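Local coordinates for Ice-binding protein isoform1a (Antarctomyces psychrotrophicus, PDB 7BWY), which binds ice, probably by engaging specific water molecules of the ice prism planes, and so acts as an antifreeze protein of an Antarctic fungus, at residues A[24-29]-A[196-201]; A[31-36]-A[50-55]; A[40-45]-A[56-61]; A[132-137]-A[159-164]. The protein carries 2 engineered substitutions. All blocks are in the same frame, centred on the assembly; numbering follows the deposited sequence.

Overall arrangement
All four contacts belong to one right-handed beta-helix, in which parallel strands of neighbouring coils stack edge to edge. Contacts 1, 2 and 4 are partly buried, whereas contact 3 lies at the surface, at the end of the solenoid, and depends mainly on carbon packing. Contacts 1 and 4 lie in the same seven-strand sheet, their centres about 15 Å apart, and both pair parallel strands through backbone hydrogen bonds, with apolar side chains turned to the core. Contact 2, whose centre lies about 12 Å from that of contact 1, begins as a strand pair but ends in a turn held by polar groups. Contacts 1 and 3 share a border, since strands 25-28 and 44-45 are neighbours; contact 1 also touches contact 2, through Leu199 and Ile33.

Contact 1. Residues A[24-29]-A[196-201]; sequences GVANAG and AVTLDS
Asn27 and Leu199 lie across each other at about a right angle, with OD1 of Asn27 3.3 Å from CB of Leu199. CG of Asn27 stands anti to the backbone N (chi1 178°), beside the carbonyl carbon, which places ND2 to bond Gly29 O at 2.9 Å, close to the amide plane. A second bond from ND2 goes to Gly46 O, and OD1 pairs with OG1 of Thr31. On the same face Val25 CG1 meets Leu199 CD1 at 3.9 Å, the two side chains crossing obliquely, and Leu191 lies beyond Val197 and Leu199. On the other face, Ala26 CB sits 4.2 Å from Thr198 CG2. There Ser201 OG bonds Asp200 OD1 at 2.8 Å, while Asp200 OD2 pairs with Thr183. Five backbone hydrogen bonds, from Val197 N to Gly24 O at one end and from Ser201 N to Ala28 O at the other, join segments of the beta-helix that lie 167 residues apart at their closest ends. An alanine in place of Asn27 would remove the amide, which would probably leave Thr31 OG1, Gly29 O and Gly46 O without this partner and open a gap over Leu199. The chemistry is thus divided: aliphatic packing toward the core, and a multiply bonded amide where the strands run out into turns.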
loop_
_atom_site.group_PDB
_atom_site.type_symbol
_atom_site.label_atom_id
_atom_site.label_comp_id
_atom_site.label_asym_id
_atom_site.label_seq_id
_atom_site.Cartn_x
_atom_site.Cartn_y
_atom_site.Cartn_z
ATOM N N GLY A 24 -14.234 -6.764 2.447
ATOM C CA GLY A 24 -13.746 -7.632 3.508
ATOM C C GLY A 24 -12.228 -7.821 3.548
ATOM O O GLY A 24 -11.489 -7.606 2.564
ATOM N N VAL A 25 -11.793 -8.325 4.700
ATOM C CA VAL A 25 -10.411 -8.706 4.910
ATOM C C VAL A 25 -10.433 -10.182 5.264
ATOM O O VAL A 25 -11.075 -10.541 6.238
ATOM C CB VAL A 25 -9.786 -7.865 6.040
ATOM C CG1 VAL A 25 -8.321 -8.227 6.323
ATOM C CG2 VAL A 25 -9.857 -6.394 5.684
ATOM N N ALA A 26 -9.674 -10.980 4.506
ATOM C CA ALA A 26 -9.413 -12.379 4.831
ATOM C C ALA A 26 -7.951 -12.593 5.227
ATOM O O ALA A 26 -7.024 -12.319 4.469
ATOM C CB ALA A 26 -9.830 -13.286 3.676
ATOM N N ASN A 27 -7.749 -13.191 6.398
ATOM C CA ASN A 27 -6.421 -13.447 6.901
ATOM C C ASN A 27 -6.198 -14.929 7.206
ATOM O O ASN A 27 -7.063 -15.574 7.770
ATOM C CB ASN A 27 -6.233 -12.721 8.254
ATOM C CG ASN A 27 -4.854 -13.040 8.787
ATOM O OD1 ASN A 27 -3.871 -12.642 8.150
ATOM N ND2 ASN A 27 -4.780 -13.799 9.877
ATOM N N ALA A 28 -4.975 -15.419 6.982
ATOM C CA ALA A 28 -4.500 -16.677 7.545
ATOM C C ALA A 28 -3.207 -16.404 8.315
ATOM O O ALA A 28 -2.404 -15.537 7.937
ATOM C CB ALA A 28 -4.270 -17.727 6.449
ATOM N N GLY A 29 -2.960 -17.232 9.325
ATOM C CA GLY A 29 -1.689 -17.222 10.032
ATOM C C GLY A 29 -1.595 -16.035 10.987
ATOM O O GLY A 29 -2.509 -15.218 11.045
ATOM N N ALA A 196 -11.012 -6.286 -1.902
ATOM C CA ALA A 196 -10.716 -7.003 -0.668
ATOM C C ALA A 196 -9.212 -6.864 -0.378
ATOM O O ALA A 196 -8.428 -6.636 -1.289
ATOM C CB ALA A 196 -11.086 -8.495 -0.838
ATOM N N VAL A 197 -8.832 -7.062 0.887
ATOM C CA VAL A 197 -7.477 -7.353 1.286
ATOM C C VAL A 197 -7.414 -8.805 1.739
ATOM O O VAL A 197 -8.209 -9.233 2.587
ATOM C CB VAL A 197 -7.035 -6.421 2.428
ATOM C CG1 VAL A 197 -5.645 -6.822 2.984
ATOM C CG2 VAL A 197 -7.037 -4.988 1.918
ATOM N N THR A 198 -6.437 -9.547 1.191
ATOM C CA THR A 198 -6.159 -10.876 1.739
ATOM C C THR A 198 -4.721 -10.969 2.219
ATOM O O THR A 198 -3.808 -10.411 1.600
ATOM C CB THR A 198 -6.550 -11.978 0.741
ATOM O OG1 THR A 198 -5.741 -11.766 -0.393
ATOM C CG2 THR A 198 -7.943 -11.749 0.193
ATOM N N LEU A 199 -4.549 -11.695 3.325
ATOM C CA LEU A 199 -3.338 -11.657 4.099
ATOM C C LEU A 199 -2.952 -13.080 4.444
ATOM O O LEU A 199 -3.808 -13.897 4.731
ATOM C CB LEU A 199 -3.625 -10.904 5.414
ATOM C CG LEU A 199 -4.059 -9.450 5.224
ATOM C CD1 LEU A 199 -4.477 -8.829 6.540
ATOM C CD2 LEU A 199 -2.988 -8.623 4.549
ATOM N N ASP A 200 -1.656 -13.323 4.551
ATOM C CA ASP A 200 -1.151 -14.562 5.107
ATOM C C ASP A 200 0.142 -14.272 5.867
ATOM O O ASP A 200 1.188 -14.045 5.270
ATOM C CB ASP A 200 -0.891 -15.560 3.972
ATOM C CG ASP A 200 -0.436 -16.950 4.455
ATOM O OD1 ASP A 200 -0.247 -17.181 5.691
ATOM O OD2 ASP A 200 -0.272 -17.801 3.603
ATOM N N SER A 201 0.068 -14.376 7.193
ATOM C CA SER A 201 1.202 -14.225 8.116
ATOM C C SER A 201 1.982 -12.962 7.802
ATOM O O SER A 201 3.218 -13.021 7.668
ATOM C CB SER A 201 2.133 -15.450 8.120
ATOM O OG SER A 201 1.320 -16.592 7.989
#

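Contact 2. Residues A[31-36]-A[50-55]; sequences TVINGD and GLITGQ
Gln55 N donates to Asp36 OD1 at 2.6 Å, nearly straight at 161°, reaching the oxygen from above the carboxylate plane. The other carboxylate oxygen, OD2, pairs with Ser16 OG, so Asp36 links the end of segment 50-55 to the chain just before strand 17-21. Three backbone bonds form the parallel ladder: Thr53 N to Ile33 O at 2.7 Å, Ile33 N to Leu51 O at 2.8 Å and Leu51 N to Thr31 O at 2.8 Å. Past the ladder, Asn34 is the centre of an inverse gamma turn, closed by a weak bond from Gly35 N to Ile33 O. Gly54 N then finds Gly35 O at 2.9 Å, coming from well above the carbonyl plane, as the strands give way to turns. Thr53 leans into this bend: with OG1 between the backbone N and the carbonyl carbon (chi1 56°), the hydroxyl rests against Asn34 CA, while CG2 swings to 3.3 Å from Asn34 OD1. The amide nitrogen of Asn34 pairs with Thr205 OG1. Packing is more modest on the core side, where CG2 of Ile52 covers CB of Ile33 at 3.8 Å, and Ile33 goes on to touch Ala19. At the far end Gln55 OE1 is bonded to His57 NE2. Strand 32-34 is thus flanked by strand 51-52 on one edge and strand 203-205 on the other, and the chain continues through Asp36, which touches Phe17, into strand 36-39 beside strand 17-21.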
loop_
_atom_site.group_PDB
_atom_site.type_symbol
_atom_site.label_atom_id
_atom_site.label_comp_id
_atom_site.label_asym_id
_atom_site.label_seq_id
_atom_site.Cartn_x
_atom_site.Cartn_y
_atom_site.Cartn_z
ATOM N N THR A 31 -0.802 -13.094 11.523
ATOM C CA THR A 31 -0.644 -11.743 11.018
ATOM C C THR A 31 -0.699 -10.726 12.169
ATOM O O THR A 31 -1.389 -10.919 13.171
ATOM C CB THR A 31 -1.793 -11.447 10.062
ATOM O OG1 THR A 31 -1.399 -12.177 8.917
ATOM C CG2 THR A 31 -1.957 -9.972 9.713
ATOM N N VAL A 32 0.085 -9.657 12.057
ATOM C CA VAL A 32 0.027 -8.605 13.064
ATOM C C VAL A 32 -0.209 -7.285 12.323
ATOM O O VAL A 32 0.552 -6.946 11.383
ATOM C CB VAL A 32 1.340 -8.566 13.866
ATOM C CG1 VAL A 32 1.471 -7.215 14.595
ATOM C CG2 VAL A 32 1.402 -9.727 14.856
ATOM N N ILE A 33 -1.313 -6.594 12.667
ATOM C CA ILE A 33 -1.579 -5.264 12.079
ATOM C C ILE A 33 -1.360 -4.193 13.151
ATOM O O ILE A 33 -2.098 -4.144 14.141
ATOM C CB ILE A 33 -2.963 -5.176 11.410
ATOM C CG1 ILE A 33 -2.930 -6.222 10.281
ATOM C CG2 ILE A 33 -3.149 -3.749 10.891
ATOM C CD1 ILE A 33 -3.975 -6.139 9.276
ATOM N N ASN A 34 -0.256 -3.452 13.011
ATOM C CA ASN A 34 0.076 -2.330 13.896
ATOM C C ASN A 34 -0.642 -1.074 13.382
ATOM O O ASN A 34 -0.129 -0.305 12.554
ATOM C CB ASN A 34 1.574 -2.125 13.857
ATOM C CG ASN A 34 2.316 -3.277 14.508
ATOM O OD1 ASN A 34 1.918 -3.774 15.580
ATOM N ND2 ASN A 34 3.378 -3.721 13.842
ATOM N N GLY A 35 -1.923 -1.009 13.726
ATOM C CA GLY A 35 -2.841 -0.057 13.129
ATOM C C GLY A 35 -4.290 -0.513 13.300
ATOM O O GLY A 35 -4.551 -1.534 13.958
ATOM N N ASP A 36 -5.209 0.247 12.672
ATOM C CA ASP A 36 -6.621 -0.076 12.669
ATOM C C ASP A 36 -6.895 -0.974 11.474
ATOM O O ASP A 36 -6.117 -0.991 10.514
ATOM C CB ASP A 36 -7.455 1.196 12.499
ATOM C CG ASP A 36 -7.273 2.134 13.679
ATOM O OD1 ASP A 36 -6.870 1.618 14.812
ATOM O OD2 ASP A 36 -7.497 3.364 13.474
ATOM N N GLY A 50 -4.760 -14.008 13.316
ATOM C CA GLY A 50 -4.302 -12.640 13.090
ATOM C C GLY A 50 -4.594 -11.770 14.321
ATOM O O GLY A 50 -5.500 -12.091 15.083
ATOM N N LEU A 51 -3.899 -10.640 14.485
ATOM C CA LEU A 51 -4.167 -9.745 15.616
ATOM C C LEU A 51 -3.990 -8.307 15.125
ATOM O O LEU A 51 -3.146 -8.057 14.260
ATOM C CB LEU A 51 -3.136 -10.077 16.710
ATOM C CG LEU A 51 -2.943 -9.106 17.879
ATOM C CD1 LEU A 51 -2.408 -9.861 19.078
ATOM C CD2 LEU A 51 -1.967 -7.986 17.547
ATOM N N ILE A 52 -4.761 -7.353 15.673
ATOM C CA ILE A 52 -4.490 -5.953 15.354
ATOM C C ILE A 52 -4.205 -5.186 16.643
ATOM O O ILE A 52 -4.688 -5.526 17.721
ATOM C CB ILE A 52 -5.646 -5.312 14.574
ATOM C CG1 ILE A 52 -6.814 -4.962 15.508
ATOM C CG2 ILE A 52 -6.062 -6.179 13.370
ATOM C CD1 ILE A 52 -7.961 -4.240 14.779
ATOM N N THR A 53 -3.400 -4.134 16.542
ATOM C CA THR A 53 -3.099 -3.369 17.738
ATOM C C THR A 53 -4.128 -2.256 17.901
ATOM O O THR A 53 -4.352 -1.852 19.014
ATOM C CB THR A 53 -1.700 -2.726 17.672
ATOM O OG1 THR A 53 -1.615 -1.922 16.481
ATOM C CG2 THR A 53 -0.594 -3.770 17.713
ATOM N N GLY A 54 -4.723 -1.744 16.824
ATOM C CA GLY A 54 -5.593 -0.566 16.911
ATOM C C GLY A 54 -7.079 -0.911 17.021
ATOM O O GLY A 54 -7.419 -1.908 17.620
ATOM N N GLN A 55 -7.965 -0.110 16.417
ATOM C CA GLN A 55 -9.400 -0.391 16.485
ATOM C C GLN A 55 -9.864 -1.143 15.243
ATOM O O GLN A 55 -9.380 -0.879 14.131
ATOM C CB GLN A 55 -10.178 0.920 16.516
ATOM C CG GLN A 55 -9.855 1.736 17.755
ATOM C CD GLN A 55 -10.163 3.189 17.496
ATOM O OE1 GLN A 55 -11.047 3.555 16.709
ATOM N NE2 GLN A 55 -9.411 4.046 18.163
#

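Contact 3. Residues A[40-45]-A[56-61]; sequences TGTSIT and LHINDD. Engineered in segment 56-61: Asp61 (natural residue Asn).
Ile44 and Ile58 each hold CG1 anti to the carbonyl carbon (chi1 -54° and -61°), and the extended end of Ile58 (chi2 -173°) drives its CD1 to 3.4 Å from Ile44 CG1, tighter than an ordinary carbon contact. The pair fills a corner of an end coil of the right-handed beta-helix. Strand 44-45 is an outermost strand of one sheet, and strand 56-58 pairs with strand 36-39 on another face of the solenoid. The two segments are therefore not partners in a ladder, but meet through side chains across the bend between faces. Leu56 adds a looser touch, its CD1 4.5 Å from Ile44 CG1. Ile44 also touches Met37 and Thr39 of strand 36-39, and Val25 of the neighbouring strand in its own sheet. The other branch of Ile58, CG2, lies 3.7 Å from Gly41 O and close to Thr42 CA. Farther along, Asn59 presses its CB to 3.2 Å from Gly41 O and sets ND2 3.1 Å from Thr40 O. Thr42 lies alongside it, pointing the same way, with CG2 3.9 Å from Asn59 OD1. The CB of Thr40 points away from segment 56-61, and its side chain touches Ser63 and Phe67 of helix 61-79. Asp60 is the N-cap of that helix, its OD1 taking the backbone N of Ser63. The second oxygen, OD2, receives His57 ND1 at 2.8 Å, through its syn lone pair and close to the plane of the imidazole ring.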
loop_
_atom_site.group_PDB
_atom_site.type_symbol
_atom_site.label_atom_id
_atom_site.label_comp_id
_atom_site.label_asym_id
_atom_site.label_seq_id
_atom_site.Cartn_x
_atom_site.Cartn_y
_atom_site.Cartn_z
ATOM N N THR A 40 -16.278 -1.855 5.127
ATOM C CA THR A 40 -17.614 -1.282 5.122
ATOM C C THR A 40 -18.633 -2.397 4.931
ATOM O O THR A 40 -19.801 -2.154 5.192
ATOM C CB THR A 40 -17.832 -0.227 4.037
ATOM O OG1 THR A 40 -17.332 -0.896 2.886
ATOM C CG2 THR A 40 -17.053 1.043 4.243
ATOM N N GLY A 41 -18.175 -3.591 4.522
ATOM C CA GLY A 41 -18.977 -4.815 4.513
ATOM C C GLY A 41 -19.110 -5.404 5.914
ATOM O O GLY A 41 -18.945 -4.680 6.901
ATOM N N THR A 42 -19.402 -6.714 6.020
ATOM C CA THR A 42 -19.413 -7.259 7.367
ATOM C C THR A 42 -18.476 -8.440 7.560
ATOM O O THR A 42 -18.570 -9.071 8.600
ATOM C CB THR A 42 -20.796 -7.689 7.887
ATOM O OG1 THR A 42 -21.444 -8.478 6.886
ATOM C CG2 THR A 42 -21.637 -6.526 8.370
ATOM N N SER A 43 -17.584 -8.760 6.619
ATOM C CA SER A 43 -16.771 -9.914 6.975
ATOM C C SER A 43 -15.292 -9.563 7.136
ATOM O O SER A 43 -14.650 -9.001 6.244
ATOM C CB SER A 43 -17.026 -11.149 6.143
ATOM O OG SER A 43 -16.551 -10.932 4.824
ATOM N N ILE A 44 -14.793 -9.914 8.324
ATOM C CA ILE A 44 -13.382 -10.086 8.599
ATOM C C ILE A 44 -13.164 -11.537 9.001
ATOM O O ILE A 44 -13.838 -12.027 9.885
ATOM C CB ILE A 44 -12.965 -9.121 9.722
ATOM C CG1 ILE A 44 -13.346 -7.677 9.387
ATOM C CG2 ILE A 44 -11.484 -9.265 10.024
ATOM C CD1 ILE A 44 -12.414 -6.944 8.448
ATOM N N THR A 45 -12.205 -12.229 8.386
ATOM C CA THR A 45 -11.942 -13.599 8.798
ATOM C C THR A 45 -10.466 -13.782 9.186
ATOM O O THR A 45 -9.560 -13.219 8.549
ATOM C CB THR A 45 -12.554 -14.567 7.765
ATOM O OG1 THR A 45 -11.922 -14.213 6.546
ATOM C CG2 THR A 45 -14.016 -14.256 7.504
ATOM N N LEU A 56 -10.816 -2.058 15.466
ATOM C CA LEU A 56 -11.573 -2.769 14.445
ATOM C C LEU A 56 -12.822 -1.960 14.077
ATOM O O LEU A 56 -13.544 -1.553 14.967
ATOM C CB LEU A 56 -11.985 -4.093 15.080
ATOM C CG LEU A 56 -12.704 -5.049 14.136
ATOM C CD1 LEU A 56 -11.867 -5.308 12.888
ATOM C CD2 LEU A 56 -13.029 -6.341 14.869
ATOM N N HIS A 57 -13.064 -1.675 12.790
ATOM C CA HIS A 57 -14.248 -0.906 12.435
ATOM C C HIS A 57 -14.969 -1.649 11.333
ATOM O O HIS A 57 -14.544 -1.582 10.189
ATOM C CB HIS A 57 -13.912 0.520 12.015
ATOM C CG HIS A 57 -13.483 1.409 13.130
ATOM N ND1 HIS A 57 -14.371 1.876 14.077
ATOM C CD2 HIS A 57 -12.273 1.929 13.450
ATOM C CE1 HIS A 57 -13.722 2.625 14.955
ATOM N NE2 HIS A 57 -12.441 2.685 14.586
ATOM N N ILE A 58 -15.987 -2.413 11.725
ATOM C CA ILE A 58 -16.738 -3.213 10.781
ATOM C C ILE A 58 -18.075 -2.529 10.547
ATOM O O ILE A 58 -18.894 -2.400 11.449
ATOM C CB ILE A 58 -16.921 -4.634 11.295
ATOM C CG1 ILE A 58 -15.547 -5.272 11.469
ATOM C CG2 ILE A 58 -17.819 -5.440 10.359
ATOM C CD1 ILE A 58 -15.614 -6.728 11.806
ATOM N N ASN A 59 -18.246 -2.021 9.334
ATOM C CA ASN A 59 -19.539 -1.530 8.917
ATOM C C ASN A 59 -20.093 -0.508 9.908
ATOM O O ASN A 59 -21.151 -0.737 10.462
ATOM C CB ASN A 59 -20.525 -2.696 8.830
ATOM C CG ASN A 59 -21.856 -2.259 8.250
ATOM O OD1 ASN A 59 -22.879 -2.808 8.624
ATOM N ND2 ASN A 59 -21.863 -1.261 7.374
ATOM N N ASP A 60 -19.407 0.613 10.111
ATOM C CA ASP A 60 -19.832 1.635 11.051
ATOM C C ASP A 60 -19.459 2.978 10.448
ATOM O O ASP A 60 -19.047 3.033 9.295
ATOM C CB ASP A 60 -19.196 1.451 12.435
ATOM C CG ASP A 60 -17.670 1.602 12.476
ATOM O OD1 ASP A 60 -17.043 1.985 11.451
ATOM O OD2 ASP A 60 -17.102 1.340 13.538
ATOM N N ASP A 61 -19.482 4.048 11.244
ATOM C CA ASP A 61 -19.273 5.325 10.589
ATOM C C ASP A 61 -17.814 5.517 10.242
ATOM O O ASP A 61 -17.520 6.166 9.231
ATOM C CB ASP A 61 -19.754 6.513 11.418
ATOM C CG ASP A 61 -21.237 6.435 11.723
ATOM O OD1 ASP A 61 -21.975 5.725 10.974
ATOM O OD2 ASP A 61 -21.642 7.067 12.718
#

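Contact 4. Residues A[132-137]-A[159-164]; sequences TTLVTY and YSATLG. Engineered in segment 159-164: Tyr159 (natural residue Ser).
Thr132 lays its CB over one face of the Tyr159 ring, 3.8 Å from the ring centroid and 15° off the normal, a CH-pi contact with the two side chains side by side. Tyr159 is an engineered residue, serine in the natural protein. Thr133 comes to the edge of the same ring, CG2 standing 3.9 Å from CD2. At the foot of the tyrosine side chain, Tyr159 N bonds Thr132 O at 2.7 Å from above the carbonyl plane. At the other end, Thr136 has OG1 between the backbone N and the carbonyl carbon (chi1 72°), and this turns the hydroxyl across the gap to accept Gly164 N at 3.0 Å, while CG2 stays near Leu163 CD2. A weak bond joins the same hydroxyl to Ser167 OG. A valine in place of Thr136 would lack that hydroxyl, and would probably cost Gly164 N this bond and leave the start of the following turn less firmly fixed. Between the two ends the strands run parallel, 4° apart, through Thr162 N to Leu134 O at 2.7 Å and Thr136 N to Thr162 O at 2.8 Å. On the core side Leu134 CB faces Ala161 CB at 4.3 Å. The next layer holds these in place: Leu134 rests on Val108, Thr136 on Leu110, and Leu163 on Ile187 and Leu191, while Ser160 OG bonds Leu178 N in the adjoining coil. Backbone bonds carry the middle of this pair of coils, whereas threonine side chains finish both ends, with a methine on the face of the engineered tyrosine at one end and a buried hydroxyl at the other.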
loop_
_atom_site.group_PDB
_atom_site.type_symbol
_atom_site.label_atom_id
_atom_site.label_comp_id
_atom_site.label_asym_id
_atom_site.label_seq_id
_atom_site.Cartn_x
_atom_site.Cartn_y
_atom_site.Cartn_z
ATOM N N THR A 132 -2.027 -0.546 -14.126
ATOM C CA THR A 132 -2.724 -1.822 -14.040
ATOM C C THR A 132 -2.305 -2.546 -12.770
ATOM O O THR A 132 -2.730 -2.149 -11.674
ATOM C CB THR A 132 -2.591 -2.648 -15.333
ATOM O OG1 THR A 132 -1.250 -3.118 -15.489
ATOM C CG2 THR A 132 -3.092 -1.971 -16.597
ATOM N N THR A 133 -1.488 -3.616 -12.909
ATOM C CA THR A 133 -1.209 -4.453 -11.743
ATOM C C THR A 133 0.139 -4.072 -11.138
ATOM O O THR A 133 1.013 -3.602 -11.841
ATOM C CB THR A 133 -1.245 -5.962 -12.064
ATOM O OG1 THR A 133 -0.363 -6.161 -13.167
ATOM C CG2 THR A 133 -2.632 -6.488 -12.396
ATOM N N LEU A 134 0.316 -4.337 -9.849
ATOM C CA LEU A 134 1.654 -4.429 -9.250
ATOM C C LEU A 134 1.863 -5.844 -8.710
ATOM O O LEU A 134 1.037 -6.360 -7.906
ATOM C CB LEU A 134 1.720 -3.426 -8.073
ATOM C CG LEU A 134 2.907 -3.603 -7.119
ATOM C CD1 LEU A 134 4.217 -3.269 -7.828
ATOM C CD2 LEU A 134 2.703 -2.707 -5.906
ATOM N N VAL A 135 3.015 -6.432 -9.066
ATOM C CA VAL A 135 3.424 -7.693 -8.457
ATOM C C VAL A 135 4.786 -7.530 -7.785
ATOM O O VAL A 135 5.763 -7.144 -8.423
ATOM C CB VAL A 135 3.454 -8.838 -9.518
ATOM C CG1 VAL A 135 3.807 -10.176 -8.888
ATOM C CG2 VAL A 135 2.080 -9.023 -10.116
ATOM N N THR A 136 4.907 -7.851 -6.502
ATOM C CA THR A 136 6.299 -7.963 -6.053
ATOM C C THR A 136 6.720 -9.423 -5.879
ATOM O O THR A 136 5.922 -10.242 -5.398
ATOM C CB THR A 136 6.507 -7.150 -4.766
ATOM O OG1 THR A 136 5.863 -7.803 -3.662
ATOM C CG2 THR A 136 5.964 -5.742 -4.917
ATOM N N TYR A 137 8.012 -9.711 -6.080
ATOM C CA TYR A 137 8.526 -11.078 -6.049
ATOM C C TYR A 137 8.973 -11.510 -4.659
ATOM O O TYR A 137 9.087 -10.686 -3.755
ATOM C CB TYR A 137 9.540 -11.272 -7.169
ATOM C CG TYR A 137 8.825 -11.278 -8.493
ATOM C CD1 TYR A 137 7.988 -12.341 -8.837
ATOM C CD2 TYR A 137 8.808 -10.162 -9.302
ATOM C CE1 TYR A 137 7.243 -12.346 -10.006
ATOM C CE2 TYR A 137 8.099 -10.155 -10.490
ATOM C CZ TYR A 137 7.328 -11.248 -10.855
ATOM O OH TYR A 137 6.609 -11.191 -12.024
ATOM N N TYR A 159 -5.313 -1.592 -10.965
ATOM C CA TYR A 159 -6.097 -2.821 -10.818
ATOM C C TYR A 159 -5.900 -3.369 -9.407
ATOM O O TYR A 159 -6.535 -2.872 -8.458
ATOM C CB TYR A 159 -5.589 -3.863 -11.810
ATOM C CG TYR A 159 -5.923 -3.662 -13.273
ATOM C CD1 TYR A 159 -6.622 -2.547 -13.738
ATOM C CD2 TYR A 159 -5.569 -4.642 -14.223
ATOM C CE1 TYR A 159 -6.942 -2.403 -15.089
ATOM C CE2 TYR A 159 -5.871 -4.518 -15.581
ATOM C CZ TYR A 159 -6.558 -3.380 -16.003
ATOM O OH TYR A 159 -6.801 -3.180 -17.324
ATOM N N SER A 160 -4.978 -4.355 -9.262
ATOM C CA SER A 160 -4.778 -4.974 -7.950
ATOM C C SER A 160 -3.277 -5.150 -7.717
ATOM O O SER A 160 -2.508 -5.243 -8.672
ATOM C CB SER A 160 -5.494 -6.319 -7.880
ATOM O OG SER A 160 -6.883 -6.161 -8.155
ATOM N N ALA A 161 -2.864 -5.199 -6.447
ATOM C CA ALA A 161 -1.478 -5.463 -6.102
ATOM C C ALA A 161 -1.357 -6.862 -5.482
ATOM O O ALA A 161 -2.149 -7.254 -4.592
ATOM C CB ALA A 161 -1.107 -4.413 -5.047
ATOM N N THR A 162 -0.245 -7.539 -5.790
ATOM C CA THR A 162 0.088 -8.763 -5.071
ATOM C C THR A 162 1.493 -8.612 -4.521
ATOM O O THR A 162 2.427 -8.353 -5.296
ATOM C CB THR A 162 0.265 -9.980 -6.019
ATOM O OG1 THR A 162 -0.842 -9.950 -6.890
ATOM C CG2 THR A 162 0.193 -11.308 -5.301
ATOM N N LEU A 163 1.623 -8.854 -3.211
ATOM C CA LEU A 163 2.944 -8.772 -2.578
ATOM C C LEU A 163 3.483 -10.191 -2.343
ATOM O O LEU A 163 2.839 -10.989 -1.650
ATOM C CB LEU A 163 2.825 -7.976 -1.262
ATOM C CG LEU A 163 1.968 -6.708 -1.413
ATOM C CD1 LEU A 163 1.900 -5.908 -0.125
ATOM C CD2 LEU A 163 2.520 -5.865 -2.542
ATOM N N GLY A 164 4.675 -10.458 -2.901
ATOM C CA GLY A 164 5.331 -11.774 -2.904
ATOM C C GLY A 164 5.654 -12.311 -1.526
ATOM O O GLY A 164 5.697 -11.548 -0.553
#